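Local atomic coordinates of SecB-like chaperone Rv1957 (Mycobacterium tuberculosis, PDB entry 5MTW), a protein that acts as the SecB-like chaperone of a toxin-antitoxin-chaperone system, binding the antitoxin HigA1, preventing its aggregation and allowing the toxin HigB1 to be neutralised. Residues Q16-R21 and L128-A133; P58-D63 and S68-R73; R42-A47 and A156-T161; E146-L151 and L160-L165. All coordinates share one frame; numbering follows the deposited sequence.

Interaction 1. Residues Q16-R21 and L128-A133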
loop_
_atom_site.group_PDB
_atom_site.type_symbol
_atom_site.label_atom_id
_atom_site.label_comp_id
_atom_site.label_asym_id
_atom_site.label_seq_id
_atom_site.Cartn_x
_atom_site.Cartn_y
_atom_site.Cartn_z
ATOM N N GLN A 16 -30.355 6.966 5.570
ATOM C CA GLN A 16 -30.955 5.599 5.589
ATOM C C GLN A 16 -32.231 5.514 4.705
ATOM O O GLN A 16 -32.164 4.990 3.598
ATOM C CB GLN A 16 -31.216 5.134 7.038
ATOM N N ARG A 17 -33.381 6.006 5.175
ATOM C CA ARG A 17 -34.605 6.002 4.344
ATOM C C ARG A 17 -34.417 6.932 3.116
ATOM O O ARG A 17 -34.766 6.551 2.004
ATOM C CB ARG A 17 -35.870 6.392 5.157
ATOM N N VAL A 18 -33.840 8.123 3.320
ATOM C CA VAL A 18 -33.816 9.142 2.270
ATOM C C VAL A 18 -33.040 8.605 1.074
ATOM O O VAL A 18 -33.284 9.002 -0.071
ATOM C CB VAL A 18 -33.223 10.511 2.737
ATOM C CG1 VAL A 18 -33.049 11.471 1.562
ATOM C CG2 VAL A 18 -34.098 11.193 3.787
ATOM N N GLY A 19 -32.104 7.706 1.335
ATOM C CA GLY A 19 -31.208 7.209 0.307
ATOM C C GLY A 19 -31.401 5.736 -0.008
ATOM O O GLY A 19 -30.587 5.179 -0.757
ATOM N N ALA A 20 -32.454 5.107 0.545
ATOM C CA ALA A 20 -32.763 3.661 0.281
ATOM C C ALA A 20 -33.062 3.377 -1.182
ATOM O O ALA A 20 -32.636 2.351 -1.756
ATOM C CB ALA A 20 -33.941 3.195 1.117
ATOM N N ARG A 21 -33.774 4.308 -1.806
ATOM C CA ARG A 21 -34.136 4.151 -3.202
ATOM C C ARG A 21 -32.883 4.108 -4.138
ATOM O O ARG A 21 -32.742 3.221 -5.014
ATOM C CB ARG A 21 -35.095 5.282 -3.599
ATOM C CG ARG A 21 -35.627 5.152 -5.028
ATOM C CD ARG A 21 -36.329 6.407 -5.567
ATOM N NE ARG A 21 -36.292 6.343 -7.031
ATOM C CZ ARG A 21 -35.654 7.186 -7.844
ATOM N NH1 ARG A 21 -35.016 8.273 -7.406
ATOM N NH2 ARG A 21 -35.682 6.936 -9.146
ATOM N N LEU A 128 -28.793 11.679 -3.105
ATOM C CA LEU A 128 -27.382 11.600 -3.353
ATOM C C LEU A 128 -26.584 11.869 -2.081
ATOM O O LEU A 128 -25.665 11.095 -1.752
ATOM C CB LEU A 128 -27.017 12.576 -4.460
ATOM C CG LEU A 128 -27.565 12.083 -5.799
ATOM C CD1 LEU A 128 -27.797 13.244 -6.795
ATOM C CD2 LEU A 128 -26.606 11.067 -6.365
ATOM N N THR A 129 -26.938 12.948 -1.366
ATOM C CA THR A 129 -26.288 13.349 -0.084
ATOM C C THR A 129 -26.439 12.257 0.974
ATOM O O THR A 129 -25.477 11.853 1.556
ATOM C CB THR A 129 -26.807 14.717 0.405
ATOM O OG1 THR A 129 -26.335 15.711 -0.510
ATOM C CG2 THR A 129 -26.280 15.078 1.759
ATOM N N ALA A 130 -27.618 11.676 1.126
ATOM C CA ALA A 130 -27.803 10.653 2.161
ATOM C C ALA A 130 -26.958 9.393 1.834
ATOM O O ALA A 130 -26.391 8.729 2.736
ATOM C CB ALA A 130 -29.267 10.273 2.265
ATOM N N TYR A 131 -26.937 9.054 0.538
ATOM C CA TYR A 131 -26.258 7.839 0.077
ATOM C C TYR A 131 -24.782 7.988 0.289
ATOM O O TYR A 131 -24.180 7.041 0.709
ATOM C CB TYR A 131 -26.541 7.523 -1.388
ATOM C CG TYR A 131 -25.907 6.221 -1.919
ATOM C CD1 TYR A 131 -26.486 4.975 -1.670
ATOM C CD2 TYR A 131 -24.716 6.250 -2.622
ATOM C CE1 TYR A 131 -25.936 3.801 -2.172
ATOM C CE2 TYR A 131 -24.128 5.091 -3.115
ATOM C CZ TYR A 131 -24.740 3.866 -2.910
ATOM O OH TYR A 131 -24.154 2.729 -3.409
ATOM N N ALA A 132 -24.244 9.192 0.006
ATOM C CA ALA A 132 -22.838 9.567 0.172
ATOM C C ALA A 132 -22.440 9.508 1.620
ATOM O O ALA A 132 -21.343 9.029 1.968
ATOM C CB ALA A 132 -22.524 10.969 -0.363
ATOM N N ALA A 133 -23.348 9.998 2.458
ATOM C CA ALA A 133 -23.127 10.020 3.906
ATOM C C ALA A 133 -23.121 8.657 4.551
ATOM O O ALA A 133 -22.665 8.498 5.681
ATOM C CB ALA A 133 -24.191 10.911 4.581
#
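Val-18 holds CG1 anti to its backbone N (chi1 172°), and this sets that methyl beside the CB of Ala-130. Both Val-18 CB and Val-18 CG1 lie 4.0 Å from Ala-130 CB. Tyr-131 CG stands opposite its own N (chi1 -177°), and the ring edge comes to lie beside Gly-19. Gly-19 O sits at that edge, near the ring plane, 4.2 Å from Tyr-131 CD1.

Gly-19 is where the two backbones come nearest, with its CA 5.0 Å from the CA of Tyr-131. It is the N-cap residue of the short helix 20-25. Ala-130 points its methyl at this turn, with CB 3.9 Å from Gly-19 N.

The contact thus lays the start of helix 20-25 against the N-terminal part of helix 125-154. Around it, Arg-21 forms a salt bridge with Glu-127, and the ring of Tyr-131 meets Phe-112 edge-to-face. Tyr-131 also packs on Ile-164 of the second subunit, so this corner lies near a subunit boundary.

No hydrogen bond joins the two segments. The contact is small, 146 Å² over both sides. It rests on the Ala-130 methyl, Val-18 CB and CG1, the Gly-19 backbone and the edge of Tyr-131. Its chemistry implies a fit made by shape and van der Waals contact rather than by polar bonds.

Interaction 2. Residues P58-D63 and S68-R73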
loop_
_atom_site.group_PDB
_atom_site.type_symbol
_atom_site.label_atom_id
_atom_site.label_comp_id
_atom_site.label_asym_id
_atom_site.label_seq_id
_atom_site.Cartn_x
_atom_site.Cartn_y
_atom_site.Cartn_z
ATOM N N PRO A 58 -17.183 15.186 3.572
ATOM C CA PRO A 58 -17.793 14.521 2.428
ATOM C C PRO A 58 -18.441 15.451 1.369
ATOM O O PRO A 58 -18.848 16.558 1.661
ATOM C CB PRO A 58 -18.819 13.564 3.064
ATOM C CG PRO A 58 -18.864 13.902 4.490
ATOM C CD PRO A 58 -18.057 15.116 4.766
ATOM N N ALA A 59 -18.510 15.003 0.117
ATOM C CA ALA A 59 -19.098 15.801 -0.910
ATOM C C ALA A 59 -19.567 14.822 -1.956
ATOM O O ALA A 59 -19.111 13.668 -1.991
ATOM C CB ALA A 59 -18.089 16.809 -1.419
ATOM N N VAL A 60 -20.551 15.203 -2.750
ATOM C CA VAL A 60 -20.989 14.313 -3.855
ATOM C C VAL A 60 -21.020 15.192 -5.153
ATOM O O VAL A 60 -21.305 16.379 -5.105
ATOM C CB VAL A 60 -22.274 13.538 -3.508
ATOM C CG1 VAL A 60 -23.450 14.457 -3.248
ATOM C CG2 VAL A 60 -22.659 12.529 -4.603
ATOM N N ASP A 61 -20.605 14.630 -6.269
ATOM C CA ASP A 61 -20.683 15.353 -7.570
ATOM C C ASP A 61 -21.569 14.515 -8.429
ATOM O O ASP A 61 -21.330 13.282 -8.627
ATOM C CB ASP A 61 -19.319 15.508 -8.278
ATOM C CG ASP A 61 -18.265 16.147 -7.434
ATOM O OD1 ASP A 61 -18.529 17.235 -6.878
ATOM O OD2 ASP A 61 -17.140 15.563 -7.341
ATOM N N ALA A 62 -22.633 15.137 -8.929
ATOM C CA ALA A 62 -23.597 14.471 -9.743
ATOM C C ALA A 62 -24.218 15.415 -10.739
ATOM O O ALA A 62 -24.122 16.611 -10.603
ATOM C CB ALA A 62 -24.650 13.865 -8.845
ATOM N N ASP A 63 -24.795 14.885 -11.783
ATOM C CA ASP A 63 -25.587 15.736 -12.693
ATOM C C ASP A 63 -26.544 14.774 -13.316
ATOM O O ASP A 63 -26.307 14.326 -14.402
ATOM C CB ASP A 63 -24.713 16.358 -13.772
ATOM C CG ASP A 63 -25.535 17.243 -14.815
ATOM O OD1 ASP A 63 -26.820 17.466 -14.771
ATOM O OD2 ASP A 63 -24.811 17.688 -15.720
ATOM N N SER A 68 -25.922 9.137 -15.568
ATOM C CA SER A 68 -26.433 8.373 -14.462
ATOM C C SER A 68 -25.187 7.857 -13.674
ATOM O O SER A 68 -25.072 6.676 -13.389
ATOM C CB SER A 68 -27.324 7.239 -14.999
ATOM O OG SER A 68 -26.547 6.329 -15.737
ATOM N N ALA A 69 -24.209 8.735 -13.452
ATOM C CA ALA A 69 -23.010 8.377 -12.659
ATOM C C ALA A 69 -22.807 9.512 -11.641
ATOM O O ALA A 69 -23.118 10.666 -11.923
ATOM C CB ALA A 69 -21.786 8.164 -13.527
ATOM N N PHE A 70 -22.316 9.151 -10.448
ATOM C CA PHE A 70 -21.892 10.140 -9.482
ATOM C C PHE A 70 -20.633 9.788 -8.735
ATOM O O PHE A 70 -20.264 8.620 -8.586
ATOM C CB PHE A 70 -22.995 10.464 -8.497
ATOM C CG PHE A 70 -23.499 9.293 -7.715
ATOM C CD1 PHE A 70 -24.393 8.427 -8.253
ATOM C CD2 PHE A 70 -23.068 9.081 -6.410
ATOM C CE1 PHE A 70 -24.886 7.322 -7.531
ATOM C CE2 PHE A 70 -23.567 8.007 -5.673
ATOM C CZ PHE A 70 -24.466 7.133 -6.243
ATOM N N VAL A 71 -20.028 10.821 -8.177
ATOM C CA VAL A 71 -18.789 10.630 -7.420
ATOM C C VAL A 71 -18.924 11.071 -5.978
ATOM O O VAL A 71 -19.331 12.195 -5.714
ATOM C CB VAL A 71 -17.666 11.485 -8.051
ATOM C CG1 VAL A 71 -16.344 11.346 -7.248
ATOM C CG2 VAL A 71 -17.441 11.016 -9.459
ATOM N N VAL A 72 -18.583 10.196 -5.053
ATOM C CA VAL A 72 -18.492 10.527 -3.617
ATOM C C VAL A 72 -17.056 10.826 -3.292
ATOM O O VAL A 72 -16.143 10.000 -3.605
ATOM C CB VAL A 72 -18.995 9.384 -2.702
ATOM C CG1 VAL A 72 -18.831 9.778 -1.219
ATOM C CG2 VAL A 72 -20.450 9.139 -3.043
ATOM N N ARG A 73 -16.826 12.003 -2.690
ATOM C CA ARG A 73 -15.495 12.455 -2.328
ATOM C C ARG A 73 -15.447 12.661 -0.814
ATOM O O ARG A 73 -16.408 13.194 -0.197
ATOM C CB ARG A 73 -15.113 13.802 -3.031
ATOM C CG ARG A 73 -14.909 13.768 -4.502
ATOM C CD ARG A 73 -14.384 15.113 -5.029
ATOM N NE ARG A 73 -15.483 16.047 -5.221
ATOM C CZ ARG A 73 -15.684 17.165 -4.510
ATOM N NH1 ARG A 73 -14.821 17.547 -3.563
ATOM N NH2 ARG A 73 -16.775 17.904 -4.771
#
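Asp-61 and Arg-73 meet on one face of an antiparallel beta hairpin as a diagonal pair: Asp-61 lies across from Val-71, and Arg-73 from Ala-59. Arg-73 grips the carboxylate side-on. Its NE bonds Asp-61 OD2 at 2.7 Å, and its NH2 bonds Asp-61 OD1 at 2.8 Å. Both oxygens are met on their syn sides, somewhat out of the carboxylate plane, and the two planes are only 13° apart. The bend at chi3 of Arg-73 (-82°) turns the guanidinium back across the neighbouring strand. Ala-59 CB lies under one face of that group, 3.8 Å from Arg-73 NH2.

The backbone beneath is closely tied. Ala-59 with Arg-73 and Asp-61 with Val-71 are hydrogen-bonded pairs, each with two bonds. Asp-61 N reaches Val-71 O at 2.8 Å. The exposed margin at Pro-58 is looser. There Pro-58 CA makes a CA-H...O contact of 3.3 Å to Arg-73 O.

On the other face, Val-60 CG2 approaches Phe-70 CD2 at 3.9 Å, and Ala-62 CB lies 3.8 Å from Phe-70 CB. This apolar side turns to helix 125-154, where Leu-128 covers Ala-62 and Phe-70.

The face with Asp-61 and Val-71 packs against apolar side chains of the bound peptide. Arg-73 has a second carboxylate partner, Glu-107. Two acids around one guanidinium would probably stabilise its positive charge, and the paired bonds restrict its rotation on a face that meets the peptide.

Interaction 3. Residues R42-A47 and A156-T161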
loop_
_atom_site.group_PDB
_atom_site.type_symbol
_atom_site.label_atom_id
_atom_site.label_comp_id
_atom_site.label_asym_id
_atom_site.label_seq_id
_atom_site.Cartn_x
_atom_site.Cartn_y
_atom_site.Cartn_z
ATOM N N ARG A 42 8.947 17.588 12.634
ATOM C CA ARG A 42 9.646 17.462 13.942
ATOM C C ARG A 42 9.647 15.975 14.298
ATOM O O ARG A 42 8.851 15.178 13.724
ATOM C CB ARG A 42 8.925 18.293 15.062
ATOM N N ALA A 43 10.498 15.575 15.246
ATOM C CA ALA A 43 10.473 14.193 15.765
ATOM C C ALA A 43 9.180 13.844 16.582
ATOM O O ALA A 43 8.690 14.649 17.363
ATOM C CB ALA A 43 11.741 13.938 16.624
ATOM N N PRO A 44 8.629 12.620 16.432
ATOM C CA PRO A 44 7.548 12.243 17.307
ATOM C C PRO A 44 8.129 11.921 18.700
ATOM O O PRO A 44 9.314 11.681 18.776
ATOM C CB PRO A 44 6.967 10.982 16.625
ATOM C CG PRO A 44 8.115 10.409 15.863
ATOM C CD PRO A 44 8.911 11.594 15.412
ATOM N N LYS A 45 7.309 11.939 19.765
ATOM C CA LYS A 45 7.746 11.614 21.154
ATOM C C LYS A 45 6.712 10.756 21.849
ATOM O O LYS A 45 5.935 11.250 22.662
ATOM C CB LYS A 45 7.912 12.887 21.948
ATOM C CG LYS A 45 9.069 13.713 21.456
ATOM C CD LYS A 45 8.928 15.172 21.867
ATOM C CE LYS A 45 10.241 15.888 21.684
ATOM N NZ LYS A 45 9.980 17.352 21.785
ATOM N N PRO A 46 6.637 9.471 21.470
ATOM C CA PRO A 46 5.597 8.580 22.022
ATOM C C PRO A 46 5.517 8.664 23.563
ATOM O O PRO A 46 4.415 8.827 24.143
ATOM C CB PRO A 46 6.038 7.193 21.545
ATOM C CG PRO A 46 6.890 7.433 20.331
ATOM C CD PRO A 46 7.424 8.839 20.387
ATOM N N ALA A 47 6.693 8.615 24.197
ATOM C CA ALA A 47 6.812 8.633 25.650
ATOM C C ALA A 47 6.260 9.916 26.279
ATOM O O ALA A 47 5.678 9.864 27.346
ATOM C CB ALA A 47 8.259 8.418 26.042
ATOM N N ALA A 156 8.292 7.701 8.325
ATOM C CA ALA A 156 9.101 7.142 9.381
ATOM C C ALA A 156 8.548 7.489 10.755
ATOM O O ALA A 156 9.281 7.473 11.730
ATOM C CB ALA A 156 10.596 7.545 9.252
ATOM N N LEU A 157 7.233 7.749 10.806
ATOM C CA LEU A 157 6.540 7.974 12.030
ATOM C C LEU A 157 6.096 6.600 12.578
ATOM O O LEU A 157 5.978 5.649 11.817
ATOM C CB LEU A 157 5.328 8.862 11.823
ATOM C CG LEU A 157 5.684 10.219 11.253
ATOM C CD1 LEU A 157 4.457 11.047 10.951
ATOM C CD2 LEU A 157 6.578 10.953 12.235
ATOM N N PRO A 158 5.771 6.537 13.859
ATOM C CA PRO A 158 5.088 5.315 14.347
ATOM C C PRO A 158 3.872 5.145 13.458
ATOM O O PRO A 158 3.106 6.096 13.261
ATOM C CB PRO A 158 4.675 5.697 15.761
ATOM C CG PRO A 158 5.805 6.615 16.134
ATOM C CD PRO A 158 5.950 7.509 14.964
ATOM N N PRO A 159 3.652 3.939 12.962
ATOM C CA PRO A 159 2.491 3.715 12.068
ATOM C C PRO A 159 1.147 3.956 12.767
ATOM O O PRO A 159 0.915 3.460 13.858
ATOM C CB PRO A 159 2.693 2.270 11.597
ATOM C CG PRO A 159 4.168 2.072 11.678
ATOM C CD PRO A 159 4.555 2.762 12.987
ATOM N N LEU A 160 0.354 4.870 12.189
ATOM C CA LEU A 160 -0.948 5.170 12.671
ATOM C C LEU A 160 -1.987 4.275 11.994
ATOM O O LEU A 160 -2.175 4.336 10.757
ATOM C CB LEU A 160 -1.357 6.589 12.321
ATOM C CG LEU A 160 -2.768 6.971 12.760
ATOM C CD1 LEU A 160 -2.910 6.620 14.235
ATOM C CD2 LEU A 160 -2.908 8.447 12.639
ATOM N N THR A 161 -2.646 3.456 12.809
ATOM C CA THR A 161 -3.761 2.643 12.308
ATOM C C THR A 161 -5.099 3.180 12.845
ATOM O O THR A 161 -5.387 3.056 14.033
ATOM C CB THR A 161 -3.549 1.132 12.677
ATOM O OG1 THR A 161 -2.349 0.688 12.078
ATOM C CG2 THR A 161 -4.645 0.299 12.182
#
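This is a small apolar contact between two loops at one end of the subunit. It is built mainly from proline rings. Segment 42-47 belongs to the connection between strands 26-40 and 50-62, and segment 156-161 follows the long helix 125-154. Neither has regular secondary structure, and no hydrogen bond joins them.

Pro-44 is the centre of the contact. Its CG comes within 3.7 Å of Pro-158 CD, and the two rings approach at a slant. The same CG of Pro-44 lies 4.0 Å from Leu-157 CD2. Leu-157 has CG anti to its carbonyl carbon (chi1 -59°), and its CD2 branch is the part that reaches the Pro-44 ring. A little further along, Pro-46 CG stands 4.4 Å from Pro-158 CG, a looser touch at the margin.

The chain reaches this place through a Schellman motif. Ala-156, with a positive phi of 74°, is the first residue to leave the helical conformation, and the prolines then carry the chain away in an extended form. In the SecB-like fold the long helix lies across a four-stranded antiparallel sheet, and this loop follows it back past the sheet. Leu-157 also packs on Ile-80 and Val-101 of the sheet, while Leu-50 touches both Pro-44 and Pro-158.

The site borders two copies of the bound HigA1 peptide. In one copy an aromatic side chain is hydrogen-bonded to Pro-158 O, and an aromatic side chain packs on Leu-157. Pro-46 meets an apolar side chain of the second copy.

Interaction 4. Residues E146-L151 and L160-L165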
loop_
_atom_site.group_PDB
_atom_site.type_symbol
_atom_site.label_atom_id
_atom_site.label_comp_id
_atom_site.label_asym_id
_atom_site.label_seq_id
_atom_site.Cartn_x
_atom_site.Cartn_y
_atom_site.Cartn_z
ATOM N N GLU A 146 -6.065 2.816 5.184
ATOM C CA GLU A 146 -4.889 2.194 4.609
ATOM C C GLU A 146 -3.877 3.278 4.172
ATOM O O GLU A 146 -2.676 3.123 4.311
ATOM C CB GLU A 146 -5.205 1.276 3.441
ATOM C CG GLU A 146 -3.971 0.557 2.884
ATOM C CD GLU A 146 -3.160 1.392 1.890
ATOM O OE1 GLU A 146 -3.719 2.319 1.280
ATOM O OE2 GLU A 146 -1.935 1.141 1.694
ATOM N N TYR A 147 -4.392 4.386 3.656
ATOM C CA TYR A 147 -3.528 5.429 3.214
ATOM C C TYR A 147 -2.764 6.104 4.374
ATOM O O TYR A 147 -1.585 6.456 4.243
ATOM C CB TYR A 147 -4.359 6.461 2.337
ATOM C CG TYR A 147 -3.456 7.462 1.765
ATOM C CD1 TYR A 147 -2.497 7.099 0.809
ATOM C CD2 TYR A 147 -3.499 8.779 2.158
ATOM C CE1 TYR A 147 -1.590 8.027 0.292
ATOM C CE2 TYR A 147 -2.621 9.698 1.653
ATOM C CZ TYR A 147 -1.655 9.315 0.720
ATOM O OH TYR A 147 -0.734 10.308 0.304
ATOM N N VAL A 148 -3.463 6.316 5.498
ATOM C CA VAL A 148 -2.863 6.875 6.658
ATOM C C VAL A 148 -1.748 5.970 7.200
ATOM O O VAL A 148 -0.725 6.423 7.593
ATOM C CB VAL A 148 -3.896 7.302 7.684
ATOM C CG1 VAL A 148 -3.266 7.703 8.994
ATOM C CG2 VAL A 148 -4.713 8.511 7.168
ATOM N N TYR A 149 -2.008 4.665 7.148
ATOM C CA TYR A 149 -1.081 3.687 7.663
ATOM C C TYR A 149 0.166 3.702 6.763
ATOM O O TYR A 149 1.287 3.658 7.227
ATOM C CB TYR A 149 -1.731 2.290 7.687
ATOM C CG TYR A 149 -0.751 1.204 7.992
ATOM C CD1 TYR A 149 -0.363 0.921 9.288
ATOM C CD2 TYR A 149 -0.211 0.439 6.979
ATOM C CE1 TYR A 149 0.488 -0.115 9.545
ATOM C CE2 TYR A 149 0.665 -0.591 7.229
ATOM C CZ TYR A 149 1.025 -0.868 8.523
ATOM O OH TYR A 149 1.926 -1.918 8.788
ATOM N N ASP A 150 -0.057 3.775 5.453
ATOM C CA ASP A 150 1.057 3.728 4.483
ATOM C C ASP A 150 1.909 5.003 4.599
ATOM O O ASP A 150 3.127 4.942 4.646
ATOM C CB ASP A 150 0.552 3.510 3.099
ATOM C CG ASP A 150 1.643 3.686 2.001
ATOM O OD1 ASP A 150 1.906 4.818 1.622
ATOM O OD2 ASP A 150 2.281 2.735 1.563
ATOM N N LEU A 151 1.217 6.144 4.671
ATOM C CA LEU A 151 1.905 7.409 4.751
ATOM C C LEU A 151 2.707 7.593 5.963
ATOM O O LEU A 151 3.908 8.067 5.922
ATOM C CB LEU A 151 0.834 8.508 4.644
ATOM C CG LEU A 151 1.240 9.951 4.464
ATOM C CD1 LEU A 151 2.237 10.266 3.314
ATOM C CD2 LEU A 151 -0.094 10.717 4.277
ATOM N N LEU A 160 0.354 4.870 12.189
ATOM C CA LEU A 160 -0.948 5.170 12.671
ATOM C C LEU A 160 -1.987 4.275 11.994
ATOM O O LEU A 160 -2.175 4.336 10.757
ATOM C CB LEU A 160 -1.357 6.589 12.321
ATOM C CG LEU A 160 -2.768 6.971 12.760
ATOM C CD1 LEU A 160 -2.910 6.620 14.235
ATOM C CD2 LEU A 160 -2.908 8.447 12.639
ATOM N N THR A 161 -2.646 3.456 12.809
ATOM C CA THR A 161 -3.761 2.643 12.308
ATOM C C THR A 161 -5.099 3.180 12.845
ATOM O O THR A 161 -5.387 3.056 14.033
ATOM C CB THR A 161 -3.549 1.132 12.677
ATOM O OG1 THR A 161 -2.349 0.688 12.078
ATOM C CG2 THR A 161 -4.645 0.299 12.182
ATOM N N LEU A 162 -5.889 3.817 11.988
ATOM C CA LEU A 162 -7.157 4.372 12.434
ATOM C C LEU A 162 -8.053 3.250 12.989
ATOM O O LEU A 162 -7.900 2.037 12.634
ATOM C CB LEU A 162 -7.845 5.146 11.310
ATOM C CG LEU A 162 -7.051 6.268 10.709
ATOM C CD1 LEU A 162 -7.958 6.904 9.601
ATOM C CD2 LEU A 162 -6.632 7.261 11.835
ATOM N N GLU A 163 -8.946 3.668 13.857
ATOM C CA GLU A 163 -9.957 2.783 14.424
ATOM C C GLU A 163 -10.936 2.262 13.346
ATOM O O GLU A 163 -11.253 2.934 12.330
ATOM C CB GLU A 163 -10.766 3.497 15.515
ATOM C CG GLU A 163 -9.924 4.417 16.386
ATOM C CD GLU A 163 -9.895 5.917 15.896
ATOM O OE1 GLU A 163 -9.415 6.322 14.722
ATOM O OE2 GLU A 163 -10.371 6.716 16.762
ATOM N N ILE A 164 -11.387 1.046 13.546
ATOM C CA ILE A 164 -12.477 0.518 12.748
ATOM C C ILE A 164 -13.801 1.284 13.066
ATOM O O ILE A 164 -14.250 1.298 14.181
ATOM C CB ILE A 164 -12.628 -1.022 12.990
ATOM C CG1 ILE A 164 -11.304 -1.724 12.690
ATOM C CG2 ILE A 164 -13.709 -1.543 12.104
ATOM C CD1 ILE A 164 -10.818 -1.557 11.238
ATOM N N LEU A 165 -14.373 2.004 12.111
ATOM C CA LEU A 165 -15.597 2.762 12.391
ATOM C C LEU A 165 -16.820 1.866 12.367
ATOM O O LEU A 165 -17.004 1.153 11.379
ATOM C CB LEU A 165 -15.746 3.938 11.402
ATOM C CG LEU A 165 -14.687 5.002 11.760
ATOM C CD1 LEU A 165 -14.923 6.352 11.078
ATOM C CD2 LEU A 165 -14.506 5.191 13.286
#
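Tyr-149 and Leu-160 bring the backbones together, with their CA atoms 5.2 Å apart and a CA-H...O contact of 3.3 Å from Tyr-149 CA to Leu-160 O. The first segment is part of the long helix 125-154 of the SecB-like fold. The second is the extended chain that runs back along that helix after its end.

Val-148 faces this returning chain. With chi1 at 171°, its CG1 is turned to the far side of CB from the backbone N, which lays that methyl alongside Leu-160, 3.7 Å from Leu-160 CD2. The two side chains lie side by side and point the same way. The other branch, Val-148 CG2, is turned to Leu-162 CD1 at a longer 4.4 Å. Leu-78 packs on both Val-148 and Leu-160, so the sheet completes this apolar patch.

The polar neighbour of the patch is Thr-161. Its side chain runs beside that of Tyr-149. No hydrogen bond links the two segments, but Thr-152 OG1 accepts the Leu-160 N-H.

Tyr-149 also serves the homotetramer. Its ring stacks on Tyr-149 of the third subunit, and its carbonyl oxygen is hydrogen-bonded to the hydroxyl of that same residue there. Leu-160 O lies near the plane of the Tyr-149 ring, at its edge. Thr-161 OG1 comes in obliquely to the ring and ends 3.4 Å from Tyr-149 CD1.

From the N terminus, residues 16-21 open interaction 1, which closes far along the chain on helix 125-154. Segment 42-47 opens interaction 3 before that closure, so interactions 1 and 3 cross. Both enclose interaction 2, the turn end of the hairpin of strands 50-62 and 69-82. Interaction 4 starts later on the same helix as interaction 1 and closes on the loop where interaction 3 ends; they share Leu-160 and Thr-161. Interactions 1 and 2 touch, through Tyr-131 and Leu-128 on Phe-70. They lie on the other side of the chain's centre from interactions 3 and 4. Helix 125-154 spans the two groups, joining the N-terminal turn, the sheet and the C-terminal loop.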